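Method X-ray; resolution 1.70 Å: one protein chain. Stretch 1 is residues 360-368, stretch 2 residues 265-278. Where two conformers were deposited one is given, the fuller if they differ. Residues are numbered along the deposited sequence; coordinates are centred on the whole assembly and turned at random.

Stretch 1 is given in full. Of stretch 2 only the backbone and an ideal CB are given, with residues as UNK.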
# COMPACT_ATOMS: atom_id res chain seq x y z
N ALA A 360 -0.53 -7.58 -5.40
CA ALA A 360 -0.68 -9.02 -5.33
C ALA A 360 -1.56 -9.64 -6.41
O ALA A 360 -1.56 -10.87 -6.53
CB ALA A 360 -1.23 -9.44 -3.96
N VAL A 361 -2.30 -8.86 -7.20
CA VAL A 361 -3.16 -9.47 -8.21
C VAL A 361 -2.62 -9.21 -9.61
O VAL A 361 -1.89 -8.23 -9.87
CB VAL A 361 -4.64 -9.01 -8.12
CG1 VAL A 361 -5.20 -9.27 -6.71
CG2 VAL A 361 -4.81 -7.57 -8.55
N ASP A 362 -2.99 -10.10 -10.54
CA ASP A 362 -2.51 -10.04 -11.91
C ASP A 362 -3.13 -8.89 -12.70
O ASP A 362 -2.52 -8.41 -13.66
CB ASP A 362 -2.85 -11.33 -12.67
CG ASP A 362 -2.03 -12.52 -12.25
OD1 ASP A 362 -0.93 -12.34 -11.68
OD2 ASP A 362 -2.48 -13.65 -12.54
N LEU A 363 -4.35 -8.49 -12.37
CA LEU A 363 -5.13 -7.73 -13.33
C LEU A 363 -6.14 -6.82 -12.63
O LEU A 363 -6.72 -7.20 -11.60
CB LEU A 363 -5.86 -8.68 -14.30
CG LEU A 363 -6.80 -8.07 -15.36
CD1 LEU A 363 -6.68 -8.85 -16.66
CD2 LEU A 363 -8.24 -8.07 -14.88
N PHE A 364 -6.31 -5.63 -13.19
CA PHE A 364 -7.47 -4.79 -12.95
C PHE A 364 -8.21 -4.59 -14.27
O PHE A 364 -7.59 -4.47 -15.33
CB PHE A 364 -7.06 -3.41 -12.37
CG PHE A 364 -8.16 -2.39 -12.40
CD1 PHE A 364 -9.24 -2.50 -11.53
CD2 PHE A 364 -8.12 -1.32 -13.28
CE1 PHE A 364 -10.25 -1.58 -11.54
CE2 PHE A 364 -9.14 -0.40 -13.31
CZ PHE A 364 -10.21 -0.52 -12.43
N ILE A 365 -9.53 -4.56 -14.20
CA ILE A 365 -10.37 -4.25 -15.36
C ILE A 365 -11.52 -3.37 -14.90
O ILE A 365 -12.17 -3.67 -13.89
CB ILE A 365 -10.87 -5.55 -16.06
CG1 ILE A 365 -11.76 -5.23 -17.27
CG2 ILE A 365 -11.59 -6.45 -15.06
CD1 ILE A 365 -11.84 -6.41 -18.25
N GLY A 366 -11.75 -2.27 -15.60
CA GLY A 366 -12.85 -1.40 -15.26
C GLY A 366 -13.15 -0.48 -16.42
O GLY A 366 -12.59 -0.63 -17.51
N ALA A 367 -14.03 0.48 -16.18
CA ALA A 367 -14.46 1.36 -17.25
C ALA A 367 -14.19 2.81 -16.88
O ALA A 367 -13.69 3.13 -15.80
CB ALA A 367 -15.94 1.16 -17.58
N THR A 368 -14.56 3.69 -17.80
CA THR A 368 -14.29 5.12 -17.66
C THR A 368 -15.26 5.86 -18.56
O THR A 368 -15.92 5.26 -19.42
CB THR A 368 -12.86 5.42 -18.04
OG1 THR A 368 -12.62 6.82 -17.90
CG2 THR A 368 -12.62 5.04 -19.47
N UNK A 265 -5.53 -14.00 -10.63
CA UNK A 265 -6.00 -13.11 -9.57
C UNK A 265 -6.36 -11.77 -10.18
O UNK A 265 -5.71 -11.31 -11.13
CB UNK A 265 -4.94 -12.94 -8.47
N UNK A 266 -7.38 -11.12 -9.63
CA UNK A 266 -7.87 -9.92 -10.30
C UNK A 266 -8.83 -9.15 -9.41
O UNK A 266 -9.36 -9.67 -8.41
CB UNK A 266 -8.56 -10.29 -11.62
N UNK A 267 -9.03 -7.89 -9.78
CA UNK A 267 -10.13 -7.05 -9.32
C UNK A 267 -10.98 -6.63 -10.52
O UNK A 267 -10.46 -6.38 -11.61
CB UNK A 267 -9.60 -5.82 -8.57
N UNK A 268 -12.29 -6.58 -10.31
CA UNK A 268 -13.25 -6.03 -11.26
C UNK A 268 -13.75 -4.70 -10.73
O UNK A 268 -14.27 -4.64 -9.61
CB UNK A 268 -14.41 -6.99 -11.50
N UNK A 269 -13.66 -3.65 -11.55
CA UNK A 269 -14.45 -2.45 -11.29
C UNK A 269 -15.91 -2.74 -11.57
O UNK A 269 -16.26 -3.33 -12.60
CB UNK A 269 -13.96 -1.27 -12.14
N UNK A 270 -16.79 -2.35 -10.64
CA UNK A 270 -18.18 -2.76 -10.71
C UNK A 270 -18.88 -2.11 -11.91
O UNK A 270 -18.74 -0.90 -12.14
CB UNK A 270 -18.90 -2.40 -9.41
N UNK A 271 -19.62 -2.90 -12.67
CA UNK A 271 -20.41 -2.40 -13.78
C UNK A 271 -21.04 -3.57 -14.50
O UNK A 271 -20.77 -4.74 -14.20
CB UNK A 271 -19.56 -1.56 -14.74
N UNK A 272 -21.91 -3.25 -15.47
CA UNK A 272 -22.56 -4.32 -16.21
C UNK A 272 -21.57 -5.09 -17.06
O UNK A 272 -21.74 -6.29 -17.29
CB UNK A 272 -23.68 -3.76 -17.09
N UNK A 273 -20.51 -4.41 -17.54
CA UNK A 273 -19.48 -5.09 -18.31
C UNK A 273 -18.80 -6.18 -17.49
O UNK A 273 -18.62 -7.31 -17.96
CB UNK A 273 -18.44 -4.08 -18.81
N UNK A 274 -18.43 -5.87 -16.25
CA UNK A 274 -17.73 -6.88 -15.45
C UNK A 274 -18.70 -7.84 -14.78
O UNK A 274 -18.32 -8.98 -14.49
CB UNK A 274 -16.86 -6.21 -14.39
N UNK A 275 -19.94 -7.42 -14.53
CA UNK A 275 -20.94 -8.36 -14.02
C UNK A 275 -21.19 -9.48 -15.02
O UNK A 275 -21.33 -10.65 -14.64
CB UNK A 275 -22.25 -7.63 -13.71
N UNK A 276 -21.25 -9.13 -16.31
CA UNK A 276 -21.39 -10.13 -17.36
C UNK A 276 -20.24 -11.13 -17.33
O UNK A 276 -20.45 -12.33 -17.52
CB UNK A 276 -21.46 -9.45 -18.73
N UNK A 277 -19.01 -10.65 -17.11
CA UNK A 277 -17.87 -11.57 -16.99
C UNK A 277 -18.11 -12.57 -15.87
O UNK A 277 -18.00 -13.79 -16.06
CB UNK A 277 -16.57 -10.80 -16.74
N UNK A 278 -18.42 -12.05 -14.67
CA UNK A 278 -18.66 -12.90 -13.51
C UNK A 278 -19.76 -13.93 -13.80
O UNK A 278 -19.63 -15.10 -13.41
CB UNK A 278 -19.04 -12.05 -12.30

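Stretch 2 begins as a strand parallel to strand 363-366, the two directions differing by 21°, and then turns into a helix.

At position 265 the ideal CB points toward stretch 1 and lies 3.9 Å from Val361 CA and 4.0 Å from Asp362 N. Such proximity favours a short side chain, and the amide would reward an acceptor: serine or threonine would suit, alanine by size alone. The residue is Ser265. With chi1 at 54° (p), its OG accepts from Asp362 N at 2.9 Å; its backbone O receives a weak second bond from Asp362 N at 3.0 Å.

Position 266 sends its CB to the sheet face that carries Leu363 and Ile365, with Leu363 O 3.6 Å from the ideal CB. An apolar side chain would suit, since Leu363 lies on the same face; stretch 1 does not settle its shape. It is Leu266, whose CB meets Leu363 CD2 at 3.9 Å; its CA also makes a CA-H...O contact with Leu363 O at 3.2 Å.

At 267 both backbone N and O are bonded to stretch 1: N donates to Leu363 O (3.0 Å, 162°) and O accepts from Ile365 N (3.3 Å). The CB lies on the same side of the sheet as the Phe364 side chain, 4.5 Å from Phe364 CD1, so an apolar, aromatic or amide side chain could lie beside the ring. Asn267 does so, its OD1 3.2 Å from Phe364 CD1 at the ring edge, where the slightly positive C-H rim suits a carbonyl oxygen.

At 268 the CB returns to the face of Ile365, 4.6 Å from Ile365 CG2, leaving room for a branched or aromatic chain. His268 brings CD2 to 3.3 Å from Ile365 CG2, while its ND1 donates to the side chain at 278.

Position 269 donates its N to Ile365 O (2.8 Å, 171°). An ideal CB would stand only 3.3 Å from Gly366 CA, a tight fit that favours glycine though phi/psi (-70/132) does not demand it. Gly269 is found.

Positions 270, 272, 275, 276 and 278 lack contact with stretch 1, which leaves them open: Ile270, Phe272, Ala275, Ala276 and Glu278, whose OE2 accepts from His268 ND1 at 2.9 Å. At 271, phi/psi of 176/174 suits glycine: Gly271, the N-cap.

Three helical positions point toward stretch 1, none with its ideal CB within 5 Å, so side chains must reach. At 273 a medium chain would serve; Asn273 ND2 comes 4.0 Å from Ala367 CB. At 274, Ile365 CG2 favours a methyl: Thr274 CG2 approaches it at 4.2 Å, and OG1 donates to Gly269 O at 2.5 Å. At 277 a long apolar chain is apt, and Ile277 CD1 reaches Ile365 CD1 at 4.1 Å.

Stretch 2 (265-278) SLNHGIGFNTAAIE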
# COMPACT_ATOMS: atom_id res chain seq x y z
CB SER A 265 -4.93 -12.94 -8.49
OG SER A 265 -3.70 -12.51 -9.04
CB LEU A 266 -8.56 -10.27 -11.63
CG LEU A 266 -9.95 -10.94 -11.58
CD1 LEU A 266 -10.47 -11.06 -12.99
CD2 LEU A 266 -9.94 -12.34 -10.91
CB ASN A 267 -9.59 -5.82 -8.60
CG ASN A 267 -10.66 -4.78 -8.30
OD1 ASN A 267 -10.74 -3.75 -8.97
ND2 ASN A 267 -11.47 -5.03 -7.26
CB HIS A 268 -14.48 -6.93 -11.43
CG HIS A 268 -14.27 -8.12 -12.31
ND1 HIS A 268 -15.28 -9.02 -12.56
CD2 HIS A 268 -13.20 -8.53 -13.03
CE1 HIS A 268 -14.83 -9.96 -13.38
NE2 HIS A 268 -13.58 -9.67 -13.70
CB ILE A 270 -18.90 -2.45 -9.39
CG1 ILE A 270 -20.38 -2.81 -9.47
CG2 ILE A 270 -18.76 -0.99 -9.01
CD1 ILE A 270 -20.65 -4.26 -9.25
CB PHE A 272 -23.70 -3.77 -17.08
CG PHE A 272 -24.87 -3.23 -16.29
CD1 PHE A 272 -25.58 -4.06 -15.42
CD2 PHE A 272 -25.26 -1.91 -16.41
CE1 PHE A 272 -26.65 -3.58 -14.71
CE2 PHE A 272 -26.33 -1.42 -15.69
CZ PHE A 272 -27.02 -2.26 -14.83
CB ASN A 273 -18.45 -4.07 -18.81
CG ASN A 273 -17.90 -3.19 -17.69
OD1 ASN A 273 -18.59 -2.90 -16.71
ND2 ASN A 273 -16.65 -2.77 -17.84
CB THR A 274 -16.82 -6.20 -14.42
OG1 THR A 274 -17.56 -5.24 -13.65
CG2 THR A 274 -15.64 -5.51 -15.11
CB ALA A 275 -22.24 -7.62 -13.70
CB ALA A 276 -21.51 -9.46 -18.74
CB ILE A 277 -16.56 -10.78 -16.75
CG1 ILE A 277 -16.13 -10.03 -18.01
CG2 ILE A 277 -15.45 -11.72 -16.30
CD1 ILE A 277 -14.91 -9.15 -17.78
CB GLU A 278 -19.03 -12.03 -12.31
CG GLU A 278 -17.93 -11.01 -11.93
CD GLU A 278 -18.38 -9.90 -11.00
OE1 GLU A 278 -19.42 -10.05 -10.33
OE2 GLU A 278 -17.67 -8.87 -10.95
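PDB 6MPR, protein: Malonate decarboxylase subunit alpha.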